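Local coordinates for protein glutamate racemase (Bacillus anthracis, PDB 2DWU) that belongs to the Asp/Glu/hydantoin racemase family, a dimeric enzyme whose chain folds into alpha/beta lobes built on parallel beta sheets, at residues B[51-54]-B[55-59]; B[83-86]-B[87-91]; B[60-63]-B[64-68]; B[220-223]-B[224-228]; B[165-168]-B[169-172]. All coordinates share one frame; numbering follows the deposited sequence. Where two conformers were deposited one is given.

Contact 1: B[51-54]-B[55-59]; sequences VEEV and QSFVF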
loop_
_atom_site.group_PDB
_atom_site.type_symbol
_atom_site.label_atom_id
_atom_site.label_comp_id
_atom_site.label_asym_id
_atom_site.label_seq_id
_atom_site.Cartn_x
_atom_site.Cartn_y
_atom_site.Cartn_z
ATOM N N VAL B 51 -18.602 -21.934 8.051
ATOM C CA VAL B 51 -17.283 -21.467 8.477
ATOM C C VAL B 51 -16.413 -22.635 8.941
ATOM O O VAL B 51 -15.231 -22.710 8.614
ATOM C CB VAL B 51 -17.394 -20.450 9.650
ATOM C CG1 VAL B 51 -16.007 -20.147 10.211
ATOM C CG2 VAL B 51 -18.027 -19.154 9.170
ATOM N N GLU B 52 -16.997 -23.542 9.720
ATOM C CA GLU B 52 -16.263 -24.692 10.237
ATOM C C GLU B 52 -15.689 -25.532 9.103
ATOM O O GLU B 52 -14.539 -25.971 9.141
ATOM C CB GLU B 52 -17.193 -25.547 11.111
ATOM C CG GLU B 52 -17.716 -24.842 12.379
ATOM C CD GLU B 52 -18.601 -23.607 12.115
ATOM O OE1 GLU B 52 -19.480 -23.640 11.210
ATOM O OE2 GLU B 52 -18.423 -22.596 12.842
ATOM N N GLU B 53 -16.490 -25.753 8.076
ATOM C CA GLU B 53 -16.047 -26.535 6.939
ATOM C C GLU B 53 -14.916 -25.837 6.194
ATOM O O GLU B 53 -13.900 -26.458 5.843
ATOM C CB GLU B 53 -17.215 -26.767 5.993
ATOM C CG GLU B 53 -16.887 -27.643 4.810
ATOM C CD GLU B 53 -18.136 -28.200 4.148
ATOM O OE1 GLU B 53 -18.496 -29.367 4.426
ATOM O OE2 GLU B 53 -18.762 -27.474 3.355
ATOM N N VAL B 54 -15.103 -24.551 5.917
ATOM C CA VAL B 54 -14.068 -23.813 5.204
ATOM C C VAL B 54 -12.761 -23.856 5.979
ATOM O O VAL B 54 -11.706 -24.066 5.388
ATOM C CB VAL B 54 -14.481 -22.354 4.980
ATOM C CG1 VAL B 54 -13.296 -21.547 4.470
ATOM C CG2 VAL B 54 -15.612 -22.298 3.978
ATOM N N GLN B 55 -12.821 -23.655 7.295
ATOM C CA GLN B 55 -11.592 -23.686 8.085
ATOM C C GLN B 55 -10.887 -25.035 7.950
ATOM O O GLN B 55 -9.655 -25.094 7.828
ATOM C CB GLN B 55 -11.870 -23.434 9.563
ATOM C CG GLN B 55 -12.342 -22.039 9.897
ATOM C CD GLN B 55 -12.484 -21.821 11.396
ATOM O OE1 GLN B 55 -13.069 -22.650 12.099
ATOM N NE2 GLN B 55 -11.952 -20.711 11.891
ATOM N N SER B 56 -11.649 -26.127 7.967
ATOM C CA SER B 56 -11.025 -27.447 7.853
ATOM C C SER B 56 -10.358 -27.622 6.492
ATOM O O SER B 56 -9.254 -28.158 6.411
ATOM C CB SER B 56 -12.047 -28.569 8.097
ATOM O OG SER B 56 -12.989 -28.681 7.048
ATOM N N PHE B 57 -11.016 -27.167 5.426
ATOM C CA PHE B 57 -10.432 -27.271 4.085
ATOM C C PHE B 57 -9.162 -26.427 3.934
ATOM O O PHE B 57 -8.219 -26.820 3.230
ATOM C CB PHE B 57 -11.413 -26.799 2.999
ATOM C CG PHE B 57 -12.683 -27.597 2.911
ATOM C CD1 PHE B 57 -12.820 -28.824 3.551
ATOM C CD2 PHE B 57 -13.731 -27.130 2.117
ATOM C CE1 PHE B 57 -13.989 -29.585 3.396
ATOM C CE2 PHE B 57 -14.903 -27.885 1.955
ATOM C CZ PHE B 57 -15.019 -29.115 2.601
ATOM N N VAL B 58 -9.167 -25.236 4.525
ATOM C CA VAL B 58 -8.011 -24.355 4.437
ATOM C C VAL B 58 -6.835 -24.991 5.177
ATOM O O VAL B 58 -5.704 -24.971 4.689
ATOM C CB VAL B 58 -8.339 -22.973 5.026
ATOM C CG1 VAL B 58 -7.053 -22.152 5.214
ATOM C CG2 VAL B 58 -9.318 -22.233 4.069
ATOM N N PHE B 59 -7.096 -25.567 6.343
ATOM C CA PHE B 59 -5.998 -26.203 7.054
ATOM C C PHE B 59 -5.442 -27.408 6.303
ATOM O O PHE B 59 -4.257 -27.728 6.442
ATOM C CB PHE B 59 -6.405 -26.553 8.485
ATOM C CG PHE B 59 -6.159 -25.425 9.451
ATOM C CD1 PHE B 59 -7.188 -24.553 9.812
ATOM C CD2 PHE B 59 -4.873 -25.171 9.927
ATOM C CE1 PHE B 59 -6.946 -23.448 10.623
ATOM C CE2 PHE B 59 -4.616 -24.068 10.740
ATOM C CZ PHE B 59 -5.655 -23.198 11.090
#
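The backbone oxygen Glu53 O accepts two hydrogen bonds, one from Phe57 N at 3.0 Å, the ordinary helical i+4 bond, and one from Ser56 OG at 2.7 Å. Ser56 was modelled in two conformers, so this second bond may be only partly populated; it lets a small hydroxyl side chain fold back onto its own helix. The same carbonyl oxygen lies 3.3 Å above the plane of the Phe57 ring, offset toward the rim. Glu53 then runs across the ring. Its CG, anti to the backbone N (chi1 -177°), sits over a face with CG only 3.2 Å from Phe57 CZ, and the carboxylate plane is nearly parallel to the ring, 11° apart. Glutamate suits this place because its CG methylene and the carboxylate beyond it lie over the ring while OE2 carries on to a salt bridge with Arg49; Arg43 adds a cation-pi contact to the ring. One turn round, Val54 CG1 meets Val58 CG2 at 4.1 Å, a methyl-to-methyl contact between two buried valines. Helix 51-65 begins here, with Val54 against Tyr46 of the preceding loop, Gln55 NE2 bonded to Ala83 O, and Val58 and Phe59 packed on helix 78-91.

Contact 2: B[83-86]-B[87-91]; sequences ATLA and ALQEA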
loop_
_atom_site.group_PDB
_atom_site.type_symbol
_atom_site.label_atom_id
_atom_site.label_comp_id
_atom_site.label_asym_id
_atom_site.label_seq_id
_atom_site.Cartn_x
_atom_site.Cartn_y
_atom_site.Cartn_z
ATOM N N ALA B 83 -13.045 -16.704 7.041
ATOM C CA ALA B 83 -13.270 -17.792 7.960
ATOM C C ALA B 83 -12.082 -18.264 8.787
ATOM O O ALA B 83 -12.248 -18.704 9.929
ATOM C CB ALA B 83 -13.799 -18.992 7.168
ATOM N N THR B 84 -10.870 -18.108 8.273
ATOM C CA THR B 84 -9.736 -18.668 9.006
ATOM C C THR B 84 -8.473 -17.847 9.205
ATOM O O THR B 84 -7.526 -18.328 9.833
ATOM C CB THR B 84 -9.315 -20.002 8.351
ATOM O OG1 THR B 84 -8.175 -20.545 9.030
ATOM C CG2 THR B 84 -8.946 -19.777 6.909
ATOM N N LEU B 85 -8.430 -16.622 8.698
ATOM C CA LEU B 85 -7.206 -15.838 8.853
ATOM C C LEU B 85 -6.672 -15.777 10.288
ATOM O O LEU B 85 -5.480 -16.005 10.508
ATOM C CB LEU B 85 -7.374 -14.415 8.307
ATOM C CG LEU B 85 -6.059 -13.603 8.316
ATOM C CD1 LEU B 85 -5.005 -14.202 7.410
ATOM C CD2 LEU B 85 -6.380 -12.174 7.869
ATOM N N ALA B 86 -7.542 -15.495 11.248
ATOM C CA ALA B 86 -7.099 -15.409 12.641
ATOM C C ALA B 86 -6.521 -16.732 13.115
ATOM O O ALA B 86 -5.483 -16.762 13.788
ATOM C CB ALA B 86 -8.265 -14.997 13.546
ATOM N N ALA B 87 -7.184 -17.823 12.756
ATOM C CA ALA B 87 -6.727 -19.149 13.168
ATOM C C ALA B 87 -5.353 -19.470 12.590
ATOM O O ALA B 87 -4.492 -20.048 13.270
ATOM C CB ALA B 87 -7.728 -20.191 12.737
ATOM N N LEU B 88 -5.147 -19.093 11.333
ATOM C CA LEU B 88 -3.875 -19.340 10.669
ATOM C C LEU B 88 -2.739 -18.501 11.245
ATOM O O LEU B 88 -1.635 -19.003 11.449
ATOM C CB LEU B 88 -3.991 -19.056 9.166
ATOM C CG LEU B 88 -4.803 -20.050 8.338
ATOM C CD1 LEU B 88 -4.971 -19.513 6.921
ATOM C CD2 LEU B 88 -4.112 -21.395 8.326
ATOM N N GLN B 89 -3.005 -17.228 11.509
ATOM C CA GLN B 89 -1.974 -16.346 12.029
ATOM C C GLN B 89 -1.533 -16.812 13.406
ATOM O O GLN B 89 -0.369 -16.654 13.775
ATOM C CB GLN B 89 -2.480 -14.903 12.068
ATOM C CG GLN B 89 -2.743 -14.373 10.662
ATOM C CD GLN B 89 -3.176 -12.921 10.631
ATOM O OE1 GLN B 89 -3.943 -12.466 11.488
ATOM N NE2 GLN B 89 -2.704 -12.188 9.619
ATOM N N GLU B 90 -2.460 -17.405 14.144
ATOM C CA GLU B 90 -2.151 -17.918 15.473
ATOM C C GLU B 90 -1.329 -19.204 15.355
ATOM O O GLU B 90 -0.319 -19.374 16.042
ATOM C CB GLU B 90 -3.450 -18.214 16.230
ATOM C CG GLU B 90 -3.286 -18.632 17.697
ATOM C CD GLU B 90 -2.537 -19.949 17.886
ATOM O OE1 GLU B 90 -2.905 -20.959 17.233
ATOM O OE2 GLU B 90 -1.582 -19.978 18.702
ATOM N N ALA B 91 -1.768 -20.103 14.480
ATOM C CA ALA B 91 -1.113 -21.395 14.295
ATOM C C ALA B 91 0.289 -21.390 13.679
ATOM O O ALA B 91 1.158 -22.151 14.114
ATOM C CB ALA B 91 -2.016 -22.312 13.482
HETATM O O HOH W 1 -10.015 -17.706 12.170
#
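The first torsions of Leu85 and Gln89 bring the two side chains together. Leu85 CG stands anti to its own nitrogen (chi1 -174°), whereas Gln89 CG lies beside its nitrogen (chi1 -65°) and the chain then runs on extended. Gln89 therefore leans back along the helix, placing CG 3.2 Å from Leu85 O and CD 3.8 Å from Leu85 CG. Glutamine fits this exposed position: its CG and the amide carbon rest against leucine, and its amide nitrogen NE2 goes on to bond Val96 O. That bond joins the last turns of helix 78-91 to the strand that follows, within the beta-alpha-beta unit formed by strand 70-75, this helix and strand 96-98. On the buried face of the helix, Leu88 CG approaches Thr84 OG1 at 3.5 Å and its CD1 comes near Thr84 CG2. Thr84 has two modelled conformers, so the place of its hydroxyl is less certain than that of the leucine. Its backbone departs from regular helix (phi -135°), which probably goes with the missing direct bond between Ala83 O and Ala87 N: a water accepts from Ala87 N at 2.9 Å and donates weakly to Ala83 O, bridging the two. Regular bonding resumes at once, with Leu88 N on Thr84 O at 2.9 Å. Small Ala87 keeps its CB against that same Thr84 carbonyl oxygen, and Leu88 reaches outward to Phe59 and Val62 of helix 51-65.

Contact 3: B[60-63]-B[64-68]; sequences EMVE and FLKQF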
loop_
_atom_site.group_PDB
_atom_site.type_symbol
_atom_site.label_atom_id
_atom_site.label_comp_id
_atom_site.label_asym_id
_atom_site.label_seq_id
_atom_site.Cartn_x
_atom_site.Cartn_y
_atom_site.Cartn_z
ATOM N N GLU B 60 -6.277 -28.082 5.517
ATOM C CA GLU B 60 -5.807 -29.197 4.694
ATOM C C GLU B 60 -4.874 -28.634 3.604
ATOM O O GLU B 60 -3.866 -29.239 3.276
ATOM C CB GLU B 60 -6.978 -29.933 4.027
ATOM C CG GLU B 60 -7.892 -30.627 5.009
ATOM C CD GLU B 60 -8.869 -31.573 4.344
ATOM O OE1 GLU B 60 -9.070 -31.484 3.106
ATOM O OE2 GLU B 60 -9.452 -32.418 5.067
ATOM N N MET B 61 -5.201 -27.473 3.043
ATOM C CA MET B 61 -4.324 -26.889 2.031
ATOM C C MET B 61 -3.015 -26.427 2.665
ATOM O O MET B 61 -1.961 -26.507 2.039
ATOM C CB MET B 61 -4.995 -25.700 1.308
ATOM C CG MET B 61 -6.044 -26.129 0.300
ATOM S SD MET B 61 -6.659 -24.803 -0.727
ATOM C CE MET B 61 -7.865 -24.001 0.380
ATOM N N VAL B 62 -3.079 -25.928 3.896
ATOM C CA VAL B 62 -1.854 -25.480 4.566
ATOM C C VAL B 62 -0.927 -26.683 4.790
ATOM O O VAL B 62 0.288 -26.565 4.644
ATOM C CB VAL B 62 -2.155 -24.793 5.918
ATOM C CG1 VAL B 62 -0.850 -24.557 6.709
ATOM C CG2 VAL B 62 -2.850 -23.458 5.664
ATOM N N GLU B 63 -1.503 -27.836 5.124
ATOM C CA GLU B 63 -0.700 -29.039 5.338
ATOM C C GLU B 63 0.023 -29.408 4.059
ATOM O O GLU B 63 1.170 -29.864 4.098
ATOM C CB GLU B 63 -1.572 -30.216 5.801
ATOM C CG GLU B 63 -1.923 -30.143 7.275
ATOM C CD GLU B 63 -0.690 -29.960 8.155
ATOM O OE1 GLU B 63 0.183 -30.859 8.145
ATOM O OE2 GLU B 63 -0.589 -28.920 8.847
ATOM N N PHE B 64 -0.643 -29.218 2.921
ATOM C CA PHE B 64 -0.027 -29.495 1.642
ATOM C C PHE B 64 1.125 -28.524 1.396
ATOM O O PHE B 64 2.223 -28.926 0.990
ATOM C CB PHE B 64 -1.044 -29.351 0.502
ATOM C CG PHE B 64 -0.413 -29.368 -0.865
ATOM C CD1 PHE B 64 0.056 -30.551 -1.418
ATOM C CD2 PHE B 64 -0.230 -28.180 -1.572
ATOM C CE1 PHE B 64 0.703 -30.556 -2.660
ATOM C CE2 PHE B 64 0.412 -28.174 -2.809
ATOM C CZ PHE B 64 0.882 -29.368 -3.355
ATOM N N LEU B 65 0.881 -27.236 1.623
ATOM C CA LEU B 65 1.909 -26.229 1.376
ATOM C C LEU B 65 3.122 -26.353 2.294
ATOM O O LEU B 65 4.227 -25.949 1.926
ATOM C CB LEU B 65 1.298 -24.818 1.491
ATOM C CG LEU B 65 0.308 -24.471 0.373
ATOM C CD1 LEU B 65 -0.339 -23.092 0.660
ATOM C CD2 LEU B 65 1.017 -24.449 -0.989
ATOM N N LYS B 66 2.923 -26.933 3.473
ATOM C CA LYS B 66 4.012 -27.085 4.435
ATOM C C LYS B 66 5.095 -28.036 3.950
ATOM O O LYS B 66 6.171 -28.117 4.550
ATOM C CB LYS B 66 3.465 -27.550 5.783
ATOM C CG LYS B 66 2.990 -26.427 6.657
ATOM C CD LYS B 66 2.275 -26.966 7.888
ATOM C CE LYS B 66 2.160 -25.891 8.944
ATOM N NZ LYS B 66 3.512 -25.500 9.456
ATOM N N GLN B 67 4.817 -28.752 2.866
ATOM C CA GLN B 67 5.792 -29.673 2.303
ATOM C C GLN B 67 6.870 -28.877 1.566
ATOM O O GLN B 67 7.934 -29.408 1.223
ATOM C CB GLN B 67 5.090 -30.652 1.360
ATOM C CG GLN B 67 3.981 -31.441 2.067
ATOM C CD GLN B 67 3.243 -32.389 1.130
ATOM O OE1 GLN B 67 2.551 -31.957 0.203
ATOM N NE2 GLN B 67 3.399 -33.695 1.361
ATOM N N PHE B 68 6.589 -27.595 1.334
ATOM C CA PHE B 68 7.517 -26.700 0.646
ATOM C C PHE B 68 8.148 -25.728 1.622
ATOM O O PHE B 68 7.618 -25.495 2.715
ATOM C CB PHE B 68 6.786 -25.890 -0.429
ATOM C CG PHE B 68 6.105 -26.728 -1.457
ATOM C CD1 PHE B 68 4.814 -27.186 -1.247
ATOM C CD2 PHE B 68 6.752 -27.062 -2.644
ATOM C CE1 PHE B 68 4.169 -27.959 -2.200
ATOM C CE2 PHE B 68 6.117 -27.837 -3.608
ATOM C CZ PHE B 68 4.814 -28.286 -3.381
#
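Lys66 reaches back over Val62 and Glu63, and its side chain can be followed atom by atom. CB rests against the carbonyl oxygen Val62 O, and CG comes closer still, 3.4 Å from Val62 O; that oxygen also accepts the backbone bond from Lys66 N at 2.9 Å, noticeably bent at 138°. CD then passes Glu63 OE2 at 3.6 Å. CE meets the methyl Val62 CG1 at 4.0 Å, and beyond it the bend at chi4 (-65°) turns the ammonium aside, so that Lys66 NZ ends 5.4 Å from Glu63 OE2. Glu63 contributes to this meeting through its own bend at chi2, which swings the carboxylate up beside the lysine stem. On the buried side Leu65 lays CG 3.5 Å from Met61 O, the oxygen that takes the helical bond from Leu65 N, and Met61 O also lies at the edge of the Phe64 ring, near its plane. Met61, Val62 and Leu65 face the sheet, where apolar side chains suit the packing on Leu13, Ile38 and Leu73, while Phe64 stacks edge-to-face with Phe240. A type I turn runs from Leu65 to Phe68, closed by Phe68 N on Leu65 O at 2.9 Å. Lysine and glutamate thus meet chiefly through lysine's aliphatic carbons: their opposite charges probably attract on the exposed side of the helix, but at this separation the attraction is a diffuse one with no direct ion pair behind it.

Contact 4: B[220-223]-B[224-228]; sequences STIL and QHKGI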
loop_
_atom_site.group_PDB
_atom_site.type_symbol
_atom_site.label_atom_id
_atom_site.label_comp_id
_atom_site.label_asym_id
_atom_site.label_seq_id
_atom_site.Cartn_x
_atom_site.Cartn_y
_atom_site.Cartn_z
ATOM N N SER B 220 4.557 -7.273 -0.187
ATOM C CA SER B 220 5.843 -6.631 -0.465
ATOM C C SER B 220 6.339 -5.837 0.772
ATOM O O SER B 220 7.498 -5.953 1.194
ATOM C CB SER B 220 5.708 -5.719 -1.714
ATOM O OG SER B 220 6.937 -5.040 -1.980
ATOM N N THR B 221 5.439 -5.061 1.365
ATOM C CA THR B 221 5.750 -4.249 2.513
ATOM C C THR B 221 6.251 -5.110 3.678
ATOM O O THR B 221 7.266 -4.800 4.314
ATOM C CB THR B 221 4.481 -3.478 2.972
ATOM O OG1 THR B 221 4.003 -2.645 1.909
ATOM C CG2 THR B 221 4.805 -2.628 4.202
ATOM N N ILE B 222 5.544 -6.203 3.942
ATOM C CA ILE B 222 5.893 -7.065 5.048
ATOM C C ILE B 222 7.175 -7.840 4.794
ATOM O O ILE B 222 8.015 -7.959 5.686
ATOM C CB ILE B 222 4.723 -8.017 5.378
ATOM C CG1 ILE B 222 3.565 -7.204 5.975
ATOM C CG2 ILE B 222 5.144 -9.043 6.454
ATOM C CD1 ILE B 222 2.241 -7.989 5.989
ATOM N N LEU B 223 7.356 -8.368 3.590
ATOM C CA LEU B 223 8.596 -9.107 3.327
ATOM C C LEU B 223 9.791 -8.167 3.478
ATOM O O LEU B 223 10.811 -8.559 4.035
ATOM C CB LEU B 223 8.607 -9.694 1.912
ATOM C CG LEU B 223 7.558 -10.766 1.575
ATOM C CD1 LEU B 223 7.672 -11.143 0.068
ATOM C CD2 LEU B 223 7.754 -11.978 2.484
ATOM N N GLN B 224 9.678 -6.932 2.997
ATOM C CA GLN B 224 10.828 -6.043 3.123
ATOM C C GLN B 224 11.052 -5.613 4.571
ATOM O O GLN B 224 12.199 -5.528 5.026
ATOM C CB GLN B 224 10.682 -4.841 2.198
ATOM C CG GLN B 224 11.943 -3.957 2.170
ATOM C CD GLN B 224 12.050 -3.195 0.876
ATOM O OE1 GLN B 224 11.045 -2.796 0.296
ATOM N NE2 GLN B 224 13.283 -2.965 0.419
ATOM N N HIS B 225 9.967 -5.368 5.302
ATOM C CA HIS B 225 10.080 -4.993 6.712
ATOM C C HIS B 225 10.831 -6.075 7.477
ATOM O O HIS B 225 11.678 -5.779 8.343
ATOM C CB HIS B 225 8.678 -4.834 7.310
ATOM C CG HIS B 225 8.666 -4.791 8.804
ATOM N ND1 HIS B 225 9.238 -3.766 9.522
ATOM C CD2 HIS B 225 8.184 -5.669 9.718
ATOM C CE1 HIS B 225 9.109 -4.009 10.812
ATOM N NE2 HIS B 225 8.474 -5.159 10.958
ATOM N N LYS B 226 10.516 -7.324 7.158
ATOM C CA LYS B 226 11.129 -8.478 7.809
ATOM C C LYS B 226 12.521 -8.804 7.274
ATOM O O LYS B 226 13.216 -9.641 7.846
ATOM C CB LYS B 226 10.227 -9.694 7.652
ATOM C CG LYS B 226 8.810 -9.482 8.164
ATOM C CD LYS B 226 8.658 -10.018 9.545
ATOM C CE LYS B 226 8.836 -11.529 9.543
ATOM N NZ LYS B 226 8.827 -12.076 10.916
ATOM N N GLY B 227 12.927 -8.152 6.192
ATOM C CA GLY B 227 14.243 -8.405 5.619
ATOM C C GLY B 227 14.355 -9.761 4.943
ATOM O O GLY B 227 15.437 -10.376 4.943
ATOM N N ILE B 228 13.265 -10.223 4.330
ATOM C CA ILE B 228 13.266 -11.535 3.695
ATOM C C ILE B 228 12.898 -11.565 2.214
ATOM O O ILE B 228 12.389 -12.566 1.714
ATOM C CB ILE B 228 12.360 -12.530 4.462
ATOM C CG1 ILE B 228 10.923 -12.013 4.524
ATOM C CG2 ILE B 228 12.893 -12.725 5.894
ATOM C CD1 ILE B 228 9.925 -12.971 5.174
#
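A Schellman motif ends helix 211-226, with Leu223 and Ile228 meeting across it. Gly227 leaves the helix with phi at 71°, a region a residue without a side chain enters with little steric cost. The chain leaves the helical path there and Ile228 N bonds Leu223 O at 3.0 Å, almost straight at 173°, while Gly227 N donates to Gln224 O. The hydrophobic contact that commonly accompanies this motif is present too: Leu223 CD2 meets Ile228 CD1 at 3.6 Å, the two side chains crossing at about a right angle. Ile228 achieves this by placing CG1 between its nitrogen and carbonyl carbon (chi1 59°), over Leu223 O at 3.5 Å. Exposed Lys226 lies alongside buried Ile222, pointing the same way; its CG comes tightly to 3.0 Å from Ile222 O and 4.1 Å from Ile222 CG2, so its CG touches the isoleucine while the ammonium end leads away. Polar Ser220 and Gln224, one turn apart, both bond through their side-chain oxygens to Arg105 of the second subunit, which also packs on Thr221. The helix thus lies along the dimer interface, and beyond its end Ile228 O accepts from Lys71 NZ, reaching strand 70-75.

Contact 5: B[165-168]-B[169-172]; sequences VTQQ and VKQA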
loop_
_atom_site.group_PDB
_atom_site.type_symbol
_atom_site.label_atom_id
_atom_site.label_comp_id
_atom_site.label_asym_id
_atom_site.label_seq_id
_atom_site.Cartn_x
_atom_site.Cartn_y
_atom_site.Cartn_z
ATOM N N VAL B 165 -23.894 -11.020 -18.391
ATOM C CA VAL B 165 -22.990 -10.482 -17.373
ATOM C C VAL B 165 -23.488 -9.089 -16.968
ATOM O O VAL B 165 -23.587 -8.771 -15.783
ATOM C CB VAL B 165 -21.524 -10.406 -17.890
ATOM C CG1 VAL B 165 -20.611 -9.807 -16.795
ATOM C CG2 VAL B 165 -21.009 -11.826 -18.255
ATOM N N THR B 166 -23.845 -8.271 -17.949
ATOM C CA THR B 166 -24.334 -6.939 -17.633
ATOM C C THR B 166 -25.577 -6.986 -16.745
ATOM O O THR B 166 -25.688 -6.208 -15.807
ATOM C CB THR B 166 -24.666 -6.147 -18.900
ATOM O OG1 THR B 166 -23.479 -5.976 -19.682
ATOM C CG2 THR B 166 -25.217 -4.771 -18.539
ATOM N N GLN B 167 -26.509 -7.896 -17.034
ATOM C CA GLN B 167 -27.716 -8.001 -16.239
ATOM C C GLN B 167 -27.435 -8.471 -14.827
ATOM O O GLN B 167 -28.044 -7.977 -13.865
ATOM C CB GLN B 167 -28.717 -8.961 -16.891
ATOM C CG GLN B 167 -30.149 -8.621 -16.521
ATOM C CD GLN B 167 -30.587 -7.269 -17.102
ATOM O OE1 GLN B 167 -30.600 -7.087 -18.322
ATOM N NE2 GLN B 167 -30.939 -6.322 -16.237
ATOM N N GLN B 168 -26.512 -9.423 -14.699
ATOM C CA GLN B 168 -26.179 -9.962 -13.384
ATOM C C GLN B 168 -25.432 -8.937 -12.544
ATOM O O GLN B 168 -25.657 -8.857 -11.341
ATOM C CB GLN B 168 -25.368 -11.263 -13.508
ATOM C CG GLN B 168 -26.221 -12.464 -13.984
ATOM C CD GLN B 168 -27.517 -12.611 -13.213
ATOM O OE1 GLN B 168 -27.507 -12.748 -11.995
ATOM N NE2 GLN B 168 -28.639 -12.579 -13.916
ATOM N N VAL B 169 -24.560 -8.159 -13.176
ATOM C CA VAL B 169 -23.829 -7.122 -12.447
ATOM C C VAL B 169 -24.824 -6.024 -12.026
ATOM O O VAL B 169 -24.756 -5.505 -10.897
ATOM C CB VAL B 169 -22.683 -6.536 -13.300
ATOM C CG1 VAL B 169 -22.105 -5.262 -12.631
ATOM C CG2 VAL B 169 -21.568 -7.591 -13.443
ATOM N N LYS B 170 -25.770 -5.694 -12.917
ATOM C CA LYS B 170 -26.777 -4.679 -12.595
ATOM C C LYS B 170 -27.595 -5.097 -11.373
ATOM O O LYS B 170 -27.811 -4.311 -10.429
ATOM C CB LYS B 170 -27.714 -4.442 -13.798
ATOM C CG LYS B 170 -28.823 -3.428 -13.507
ATOM C CD LYS B 170 -29.629 -3.088 -14.749
ATOM C CE LYS B 170 -28.738 -2.453 -15.805
ATOM N NZ LYS B 170 -28.184 -1.124 -15.373
ATOM N N GLN B 171 -28.041 -6.348 -11.376
ATOM C CA GLN B 171 -28.837 -6.876 -10.290
ATOM C C GLN B 171 -28.060 -6.961 -8.984
ATOM O O GLN B 171 -28.583 -6.660 -7.906
ATOM C CB GLN B 171 -29.357 -8.268 -10.651
ATOM C CG GLN B 171 -30.475 -8.270 -11.667
ATOM C CD GLN B 171 -30.973 -9.671 -11.971
ATOM O OE1 GLN B 171 -30.700 -10.620 -11.223
ATOM N NE2 GLN B 171 -31.719 -9.807 -13.060
ATOM N N ALA B 172 -26.801 -7.372 -9.074
ATOM C CA ALA B 172 -25.988 -7.513 -7.876
ATOM C C ALA B 172 -25.683 -6.173 -7.219
ATOM O O ALA B 172 -25.662 -6.085 -5.996
ATOM C CB ALA B 172 -24.660 -8.226 -8.214
#
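Gln167 and Lys170 meet through a bend in the glutamine: it leaves the backbone with CG anti to N, then turns at chi2 (67°), bringing NE2 to 3.8 Å from Lys170 CD. Lysine answers with a straight start and bends at chi3 and chi4, which carry its ammonium away to a salt bridge with Glu201. Gln171 behaves differently. Its chain is extended past CG and lies back over the preceding turn, with CG 3.3 Å from Gln167 O and NE2 4.0 Å from Gln167 CG, the two amide planes 45° apart. Gln168 curls at chi2 (-48°), which turns its amide toward Gln171, yet both Gln168 OE1 and NE2 stay 3.9 Å from Gln171 OE1, a loose contact without a hydrogen bond. Flexible glutamines and a lysine suit this largely exposed side, where long chains can fold against one another. The buried side is simpler. Val165 and Val169 lie side by side and point the same way, Val165 CG1 being 4.1 Å from Val169 CG2, and both rest on Tyr197 of helix 195-202. Ala172, with CB 3.3 Å from Gln168 O, is small enough to pack against Leu151 at the start of helix 151-157. One apolar and one polar side make 162-177 an amphipathic helix whose apolar side packs on helices 151-157 and 195-202; in the chain it precedes strand 183-187 of the parallel sheet.

Each contact spans a single turn or so within one helix, so none closes a long loop; all five follow in series without nesting or crossing. From the N terminus come contacts 1 and 3, adjoining on helix 51-65, then contact 2 on helix 78-91, contact 5 on helix 162-177 and contact 4 at the end of helix 211-226. Contact 2 packs on both contacts 1 and 3, joining helix 78-91 to helix 51-65. Contact 4 stands nearby, its nearest atoms about 7 Å from contact 2. Contact 5 is remote, its centre about 34 Å from that of contact 2, and belongs with the four-stranded sheet, whereas contacts 1 to 3 flank the six-stranded one.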